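Local coordinates for CADD-like protein of unknown function (Nostoc punctiforme, PDB 3B5O), which is of unknown function but resembles the all-helical CADD proteins of the haem-oxygenase-like superfamily and may act as an oxidoreductase, at residues 31-34 with 40-43; 57-62 with 76-81; 146-151 with 213-218. All coordinates share one frame; numbering follows the deposited sequence. Where two conformers were deposited one is given.

All three contacts are buried and largely apolar, and no hydrogen bond crosses any of them. Contact 3 lies deepest, its centre about 6 Å from that of the chain, where helices 135-163 and 204-230 meet. Contacts 1 and 2 lie farther out, at about 19 and 14 Å, on opposite sides of the chain's centre, and share helix 38-68: contact 1 joins its first turn to the preceding loop, contact 2 joins a later part to helix 72-85. Aliphatic and selenomethionine side chains make contact 1, contact 2 sets a leucine on small residues, and contact 3 brings a selenomethionine methyl to a threonine hydroxyl. Helix 135-163 also touches contacts 1 and 2.

Contact 1: residues 31-34 with 40-43; sequences QMLS and QIAY
M32 and L33, in the loop between helices 2-18 and 38-68, make a small buried apolar contact with Q40 and I41 in the first turn of helix 38-68. The loop thus packs against the start of the helix it leads into, near one end of the all-helical fold. The pairing centres on I41, whose CA lies 8.0 Å from the CA of L33, a separation bridged by side chains alone. I41 points its longer branch at the loop: CG1 stands anti to the carbonyl carbon (chi1 -58°), and CD1 at its end lies 3.7 Å from L33 CD2. The same L33 methyl is 3.8 Å from I41 CG1, so it rests against the last bond of the branch and not on a single atom. The two side chains cross at about a right angle. M32, a selenomethionine, adds a looser touch from another direction: its methyl CE is 4.3 Å from I41 CD1 and also 4.3 Å from Q40 CB. Q40 therefore contributes the aliphatic base of its side chain to the contact, while its amide is engaged elsewhere, OE1 accepting from the backbone N of S37 just ahead of the helix and NE2 donating to S232 OG. Two long helices complete the surroundings. W162 of helix 135-163 touches both L33 and I41, and A226, A229 and I230 of helix 204-230 lie against M32. The loop side chains are in this way held between their own following helix and two helices from much later in the chain. With methyl and methylene groups doing all the touching, the contact imposes no directional bond; any contribution to fixing the loop probably comes from van der Waals packing and the exclusion of water.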
loop_
_atom_site.group_PDB
_atom_site.type_symbol
_atom_site.label_atom_id
_atom_site.label_comp_id
_atom_site.label_asym_id
_atom_site.label_seq_id
_atom_site.Cartn_x
_atom_site.Cartn_y
_atom_site.Cartn_z
ATOM N N GLN A 31 8.616 -8.636 13.351
ATOM C CA GLN A 31 9.744 -9.398 13.915
ATOM C C GLN A 31 10.529 -8.642 14.975
ATOM O O GLN A 31 11.279 -9.269 15.738
ATOM C CB GLN A 31 10.680 -9.891 12.806
ATOM C CG GLN A 31 10.047 -10.987 11.966
ATOM C CD GLN A 31 10.225 -12.358 12.582
ATOM O OE1 GLN A 31 11.345 -12.733 12.955
ATOM N NE2 GLN A 31 9.137 -13.116 12.687
HETATM N N MSE A 32 10.376 -7.319 15.035
HETATM C CA MSE A 32 11.056 -6.505 16.042
HETATM C C MSE A 32 10.149 -6.104 17.202
HETATM O O MSE A 32 10.608 -5.424 18.118
HETATM C CB MSE A 32 11.726 -5.262 15.433
HETATM C CG MSE A 32 10.781 -4.145 14.929
HETATM SE SE MSE A 32 11.761 -2.759 14.107
HETATM C CE MSE A 32 11.768 -1.604 15.683
ATOM N N LEU A 33 8.901 -6.545 17.209
ATOM C CA LEU A 33 7.981 -6.099 18.252
ATOM C C LEU A 33 8.416 -6.520 19.659
ATOM O O LEU A 33 8.143 -5.805 20.616
ATOM C CB LEU A 33 6.560 -6.561 18.006
ATOM C CG LEU A 33 5.853 -5.883 16.821
ATOM C CD1 LEU A 33 4.512 -6.530 16.572
ATOM C CD2 LEU A 33 5.688 -4.387 17.052
ATOM N N SER A 34 9.077 -7.666 19.799
ATOM C CA SER A 34 9.518 -8.079 21.137
ATOM C C SER A 34 10.430 -7.042 21.783
ATOM O O SER A 34 10.349 -6.790 22.991
ATOM C CB SER A 34 10.230 -9.427 21.076
ATOM O OG SER A 34 9.310 -10.456 20.779
ATOM N N GLN A 40 9.298 3.713 18.751
ATOM C CA GLN A 40 9.812 3.133 17.512
ATOM C C GLN A 40 8.707 2.645 16.589
ATOM O O GLN A 40 8.779 2.840 15.374
ATOM C CB GLN A 40 10.826 2.020 17.827
ATOM C CG GLN A 40 12.113 2.571 18.388
ATOM C CD GLN A 40 13.022 1.524 18.999
ATOM O OE1 GLN A 40 12.546 0.524 19.543
ATOM N NE2 GLN A 40 14.329 1.742 18.908
ATOM N N ILE A 41 7.673 2.018 17.139
ATOM C CA ILE A 41 6.543 1.552 16.331
ATOM C C ILE A 41 5.658 2.745 15.910
ATOM O O ILE A 41 5.109 2.764 14.814
ATOM C CB ILE A 41 5.757 0.414 17.019
ATOM C CG1 ILE A 41 6.708 -0.753 17.313
ATOM C CG2 ILE A 41 4.575 -0.060 16.175
ATOM C CD1 ILE A 41 7.530 -1.260 16.112
ATOM N N ALA A 42 5.565 3.767 16.756
ATOM C CA ALA A 42 4.880 4.995 16.351
ATOM C C ALA A 42 5.574 5.624 15.141
ATOM O O ALA A 42 4.896 6.118 14.230
ATOM C CB ALA A 42 4.819 5.986 17.529
ATOM N N TYR A 43 6.904 5.607 15.126
ATOM C CA TYR A 43 7.686 6.090 13.983
ATOM C C TYR A 43 7.335 5.318 12.730
ATOM O O TYR A 43 7.149 5.912 11.657
ATOM C CB TYR A 43 9.185 5.984 14.262
ATOM C CG TYR A 43 10.064 6.191 13.070
ATOM C CD1 TYR A 43 10.437 7.466 12.670
ATOM C CD2 TYR A 43 10.475 5.122 12.289
ATOM C CE1 TYR A 43 11.232 7.665 11.542
ATOM C CE2 TYR A 43 11.272 5.311 11.181
ATOM C CZ TYR A 43 11.650 6.580 10.802
ATOM O OH TYR A 43 12.434 6.812 9.687
#

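Contact 2: residues 57-62 with 76-81; sequences GFTELA and QELQEN
T59 OG1 is hydrogen-bonded to the backbone O of L55 one turn back, which ties the polar branch of the side chain to its own helix, while the methyl branch meets L78 across the contact. With chi1 at -58°, OG1 sits beside the backbone N and CG2 is anti to it, facing the other helix, where it lies 3.9 Å from L78 CD2. The T59 and L78 side chains cross obliquely. Helices 38-68 and 72-85 are joined by a short turn and run back on each other as a helical hairpin, with the CA atoms of T59 and L78 only 6.7 Å apart. L78 spreads its two methyls along the first helix. While CD2 goes to T59, CD1 reaches A62 one turn further on, 3.9 Å from A62 CB and 3.7 Å from A62 C, and so rests partly on main chain. R63, which shares a salt bridge to E60 OE2 with R64, touches the L78 side chain as well. T142 of helix 135-163 touches both A62 and L78 and covers this part of the hairpin.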
loop_
_atom_site.group_PDB
_atom_site.type_symbol
_atom_site.label_atom_id
_atom_site.label_comp_id
_atom_site.label_asym_id
_atom_site.label_seq_id
_atom_site.Cartn_x
_atom_site.Cartn_y
_atom_site.Cartn_z
ATOM N N GLY A 57 -2.140 9.833 -5.713
ATOM C CA GLY A 57 -1.479 10.455 -6.846
ATOM C C GLY A 57 -0.904 9.448 -7.824
ATOM O O GLY A 57 -0.959 9.670 -9.038
ATOM N N PHE A 58 -0.338 8.344 -7.326
ATOM C CA PHE A 58 0.151 7.331 -8.261
ATOM C C PHE A 58 -1.002 6.705 -9.038
ATOM O O PHE A 58 -0.874 6.412 -10.218
ATOM C CB PHE A 58 0.978 6.267 -7.543
ATOM C CG PHE A 58 2.291 6.782 -7.025
ATOM C CD1 PHE A 58 3.239 7.292 -7.890
ATOM C CD2 PHE A 58 2.606 6.690 -5.683
ATOM C CE1 PHE A 58 4.447 7.768 -7.404
ATOM C CE2 PHE A 58 3.818 7.153 -5.212
ATOM C CZ PHE A 58 4.713 7.682 -6.065
ATOM N N THR A 59 -2.131 6.486 -8.371
ATOM C CA THR A 59 -3.310 5.928 -9.056
ATOM C C THR A 59 -3.787 6.893 -10.162
ATOM O O THR A 59 -4.201 6.453 -11.242
ATOM C CB THR A 59 -4.435 5.618 -8.053
ATOM O OG1 THR A 59 -3.935 4.700 -7.071
ATOM C CG2 THR A 59 -5.621 4.978 -8.755
ATOM N N GLU A 60 -3.697 8.198 -9.916
ATOM C CA GLU A 60 -3.969 9.199 -10.933
ATOM C C GLU A 60 -3.051 9.075 -12.124
ATOM O O GLU A 60 -3.483 9.200 -13.272
ATOM C CB GLU A 60 -3.927 10.598 -10.336
ATOM C CG GLU A 60 -4.076 11.736 -11.322
ATOM C CD GLU A 60 -5.358 11.780 -12.087
ATOM O OE1 GLU A 60 -6.342 11.148 -11.686
ATOM O OE2 GLU A 60 -5.371 12.529 -13.093
ATOM N N LEU A 61 -1.770 8.839 -11.889
ATOM C CA LEU A 61 -0.851 8.631 -13.008
ATOM C C LEU A 61 -1.246 7.399 -13.813
ATOM O O LEU A 61 -1.195 7.404 -15.050
ATOM C CB LEU A 61 0.580 8.516 -12.530
ATOM C CG LEU A 61 1.189 9.753 -11.879
ATOM C CD1 LEU A 61 2.638 9.475 -11.456
ATOM C CD2 LEU A 61 1.096 10.965 -12.807
ATOM N N ALA A 62 -1.650 6.335 -13.131
ATOM C CA ALA A 62 -2.105 5.124 -13.824
ATOM C C ALA A 62 -3.380 5.393 -14.629
ATOM O O ALA A 62 -3.529 4.886 -15.748
ATOM C CB ALA A 62 -2.350 3.990 -12.813
ATOM N N GLN A 76 -11.875 4.450 -15.961
ATOM C CA GLN A 76 -13.073 4.662 -15.166
ATOM C C GLN A 76 -12.973 3.968 -13.809
ATOM O O GLN A 76 -13.309 4.557 -12.785
ATOM C CB GLN A 76 -14.324 4.171 -15.913
ATOM C CG GLN A 76 -15.621 4.379 -15.137
ATOM C CD GLN A 76 -15.846 5.830 -14.769
ATOM O OE1 GLN A 76 -15.743 6.713 -15.617
ATOM N NE2 GLN A 76 -16.127 6.091 -13.495
ATOM N N GLU A 77 -12.511 2.719 -13.798
ATOM C CA GLU A 77 -12.342 1.983 -12.543
ATOM C C GLU A 77 -11.347 2.714 -11.630
ATOM O O GLU A 77 -11.563 2.836 -10.434
ATOM C CB GLU A 77 -11.847 0.568 -12.792
ATOM C CG GLU A 77 -11.785 -0.305 -11.556
ATOM C CD GLU A 77 -13.164 -0.670 -10.990
ATOM O OE1 GLU A 77 -14.162 -0.581 -11.729
ATOM O OE2 GLU A 77 -13.236 -1.044 -9.799
ATOM N N LEU A 78 -10.261 3.214 -12.216
ATOM C CA LEU A 78 -9.250 3.927 -11.418
ATOM C C LEU A 78 -9.798 5.237 -10.869
ATOM O O LEU A 78 -9.509 5.606 -9.736
ATOM C CB LEU A 78 -7.976 4.151 -12.220
ATOM C CG LEU A 78 -7.230 2.857 -12.525
ATOM C CD1 LEU A 78 -6.090 3.149 -13.489
ATOM C CD2 LEU A 78 -6.733 2.174 -11.253
ATOM N N GLN A 79 -10.630 5.927 -11.640
ATOM C CA GLN A 79 -11.308 7.104 -11.101
ATOM C C GLN A 79 -12.188 6.770 -9.909
ATOM O O GLN A 79 -12.196 7.498 -8.912
ATOM C CB GLN A 79 -12.132 7.822 -12.180
ATOM C CG GLN A 79 -12.752 9.123 -11.688
ATOM C CD GLN A 79 -11.714 10.187 -11.387
ATOM O OE1 GLN A 79 -11.505 10.573 -10.220
ATOM N NE2 GLN A 79 -11.034 10.646 -12.421
ATOM N N GLU A 80 -12.923 5.668 -9.993
ATOM C CA GLU A 80 -13.728 5.259 -8.851
ATOM C C GLU A 80 -12.857 4.965 -7.620
ATOM O O GLU A 80 -13.216 5.342 -6.504
ATOM C CB GLU A 80 -14.643 4.084 -9.223
ATOM C CG GLU A 80 -15.685 4.479 -10.279
ATOM C CD GLU A 80 -16.576 3.326 -10.699
ATOM O OE1 GLU A 80 -16.775 2.405 -9.877
ATOM O OE2 GLU A 80 -17.085 3.358 -11.849
ATOM N N ASN A 81 -11.702 4.307 -7.814
ATOM C CA ASN A 81 -10.779 4.044 -6.703
ATOM C C ASN A 81 -10.348 5.354 -6.067
ATOM O O ASN A 81 -10.380 5.501 -4.847
ATOM C CB ASN A 81 -9.493 3.324 -7.150
ATOM C CG ASN A 81 -9.701 1.873 -7.546
ATOM O OD1 ASN A 81 -8.748 1.206 -7.941
ATOM N ND2 ASN A 81 -10.911 1.385 -7.445
#

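Contact 3: residues 146-151 with 213-218; sequences EATSIP and AMIDAM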
loop_
_atom_site.group_PDB
_atom_site.type_symbol
_atom_site.label_atom_id
_atom_site.label_comp_id
_atom_site.label_asym_id
_atom_site.label_seq_id
_atom_site.Cartn_x
_atom_site.Cartn_y
_atom_site.Cartn_z
ATOM N N GLU A 146 -3.499 -3.125 -5.266
ATOM C CA GLU A 146 -4.731 -3.841 -4.924
ATOM C C GLU A 146 -4.443 -5.179 -4.224
ATOM O O GLU A 146 -5.084 -5.519 -3.230
ATOM C CB GLU A 146 -5.622 -4.055 -6.164
ATOM C CG GLU A 146 -6.811 -4.981 -5.909
ATOM C CD GLU A 146 -7.736 -5.136 -7.089
ATOM O OE1 GLU A 146 -7.797 -4.216 -7.927
ATOM O OE2 GLU A 146 -8.422 -6.179 -7.163
ATOM N N ALA A 147 -3.495 -5.941 -4.755
ATOM C CA ALA A 147 -3.181 -7.267 -4.212
ATOM C C ALA A 147 -2.590 -7.204 -2.805
ATOM O O ALA A 147 -2.818 -8.091 -1.986
ATOM C CB ALA A 147 -2.228 -7.998 -5.143
ATOM N N THR A 148 -1.832 -6.157 -2.527
ATOM C CA THR A 148 -1.202 -5.991 -1.222
ATOM C C THR A 148 -2.090 -5.330 -0.184
ATOM O O THR A 148 -1.751 -5.330 0.983
ATOM C CB THR A 148 0.114 -5.174 -1.310
ATOM O OG1 THR A 148 -0.125 -3.881 -1.895
ATOM C CG2 THR A 148 1.165 -5.957 -2.101
ATOM N N SER A 149 -3.231 -4.801 -0.612
ATOM C CA SER A 149 -4.084 -4.006 0.265
ATOM C C SER A 149 -4.528 -4.751 1.519
ATOM O O SER A 149 -4.370 -4.245 2.634
ATOM C CB SER A 149 -5.294 -3.517 -0.524
ATOM O OG SER A 149 -4.908 -2.493 -1.419
ATOM N N ILE A 150 -5.097 -5.938 1.342
ATOM C CA ILE A 150 -5.582 -6.737 2.492
ATOM C C ILE A 150 -4.439 -7.194 3.411
ATOM O O ILE A 150 -4.478 -6.933 4.613
ATOM C CB ILE A 150 -6.501 -7.905 2.072
ATOM C CG1 ILE A 150 -7.805 -7.349 1.508
ATOM C CG2 ILE A 150 -6.755 -8.846 3.270
ATOM C CD1 ILE A 150 -8.706 -8.408 0.865
ATOM N N PRO A 151 -3.385 -7.824 2.870
ATOM C CA PRO A 151 -2.283 -8.149 3.785
ATOM C C PRO A 151 -1.649 -6.950 4.479
ATOM O O PRO A 151 -1.300 -7.040 5.647
ATOM C CB PRO A 151 -1.262 -8.872 2.898
ATOM C CG PRO A 151 -1.852 -8.995 1.586
ATOM C CD PRO A 151 -3.186 -8.361 1.511
ATOM N N ALA A 213 7.931 -5.447 -9.682
ATOM C CA ALA A 213 8.743 -4.300 -9.298
ATOM C C ALA A 213 8.107 -3.573 -8.118
ATOM O O ALA A 213 8.796 -3.113 -7.203
ATOM C CB ALA A 213 8.937 -3.340 -10.464
HETATM N N MSE A 214 6.789 -3.468 -8.136
HETATM C CA MSE A 214 6.089 -2.760 -7.069
HETATM C C MSE A 214 6.187 -3.497 -5.744
HETATM O O MSE A 214 6.482 -2.899 -4.710
HETATM C CB MSE A 214 4.636 -2.534 -7.467
HETATM C CG MSE A 214 3.834 -1.753 -6.473
HETATM SE SE MSE A 214 4.482 0.055 -6.244
HETATM C CE MSE A 214 2.956 0.879 -5.512
ATOM N N ILE A 215 5.895 -4.792 -5.742
ATOM C CA ILE A 215 5.962 -5.556 -4.489
ATOM C C ILE A 215 7.390 -5.625 -3.965
ATOM O O ILE A 215 7.614 -5.588 -2.763
ATOM C CB ILE A 215 5.242 -6.938 -4.551
ATOM C CG1 ILE A 215 5.943 -7.911 -5.512
ATOM C CG2 ILE A 215 3.754 -6.735 -4.866
ATOM C CD1 ILE A 215 5.326 -9.319 -5.490
ATOM N N ASP A 216 8.376 -5.693 -4.862
ATOM C CA ASP A 216 9.778 -5.672 -4.444
ATOM C C ASP A 216 10.099 -4.349 -3.756
ATOM O O ASP A 216 10.755 -4.325 -2.715
ATOM C CB ASP A 216 10.725 -5.896 -5.628
ATOM C CG ASP A 216 10.820 -7.336 -6.085
ATOM O OD1 ASP A 216 10.434 -8.236 -5.342
ATOM O OD2 ASP A 216 11.323 -7.541 -7.219
ATOM N N ALA A 217 9.631 -3.243 -4.330
ATOM C CA ALA A 217 9.916 -1.919 -3.769
ATOM C C ALA A 217 9.265 -1.769 -2.393
ATOM O O ALA A 217 9.867 -1.218 -1.440
ATOM C CB ALA A 217 9.442 -0.815 -4.717
HETATM N N MSE A 218 8.044 -2.238 -2.279
HETATM C CA MSE A 218 7.330 -2.140 -1.004
HETATM C C MSE A 218 8.009 -2.997 0.053
HETATM O O MSE A 218 8.140 -2.587 1.216
HETATM C CB MSE A 218 5.894 -2.579 -1.179
HETATM C CG MSE A 218 5.061 -1.628 -2.034
HETATM SE SE MSE A 218 3.304 -2.273 -2.417
HETATM C CE MSE A 218 2.536 -2.058 -0.683
#
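Within the central helical bundle, helix 135-163 meets helix 204-230 through T148, which faces I215 and M218, residues one turn apart. T148 divides its two branches between them. CG2 stands 3.9 Å from I215 CG2, methyl against methyl. OG1 meets M218, a selenomethionine, tip to tip: its methyl CE is 3.4 Å from T148 OG1, with SE a little farther at 3.8 Å. The hydroxyl lies between the backbone N and the carbonyl carbon (chi1 57°), from where it is hydrogen-bonded to the backbone O atoms of A144 and I145 in the preceding turn. The polar atom is thus satisfied within its own helix, and the selenomethionine methyl lies against it from across the interface, a close van der Waals approach with no hydrogen bond between the two helices here. Just beyond, the helix is kinked at P151, whose N has no bond to the turn before, and S149 N makes a long 3.3 Å bond to E146 O. Other elements close round the contact: L15 of helix 2-18 touches both T148 and I215, F22 of the following loop lies against T148 and M218, and V127 and L130 of helix 118-131 pack on the neighbouring M214.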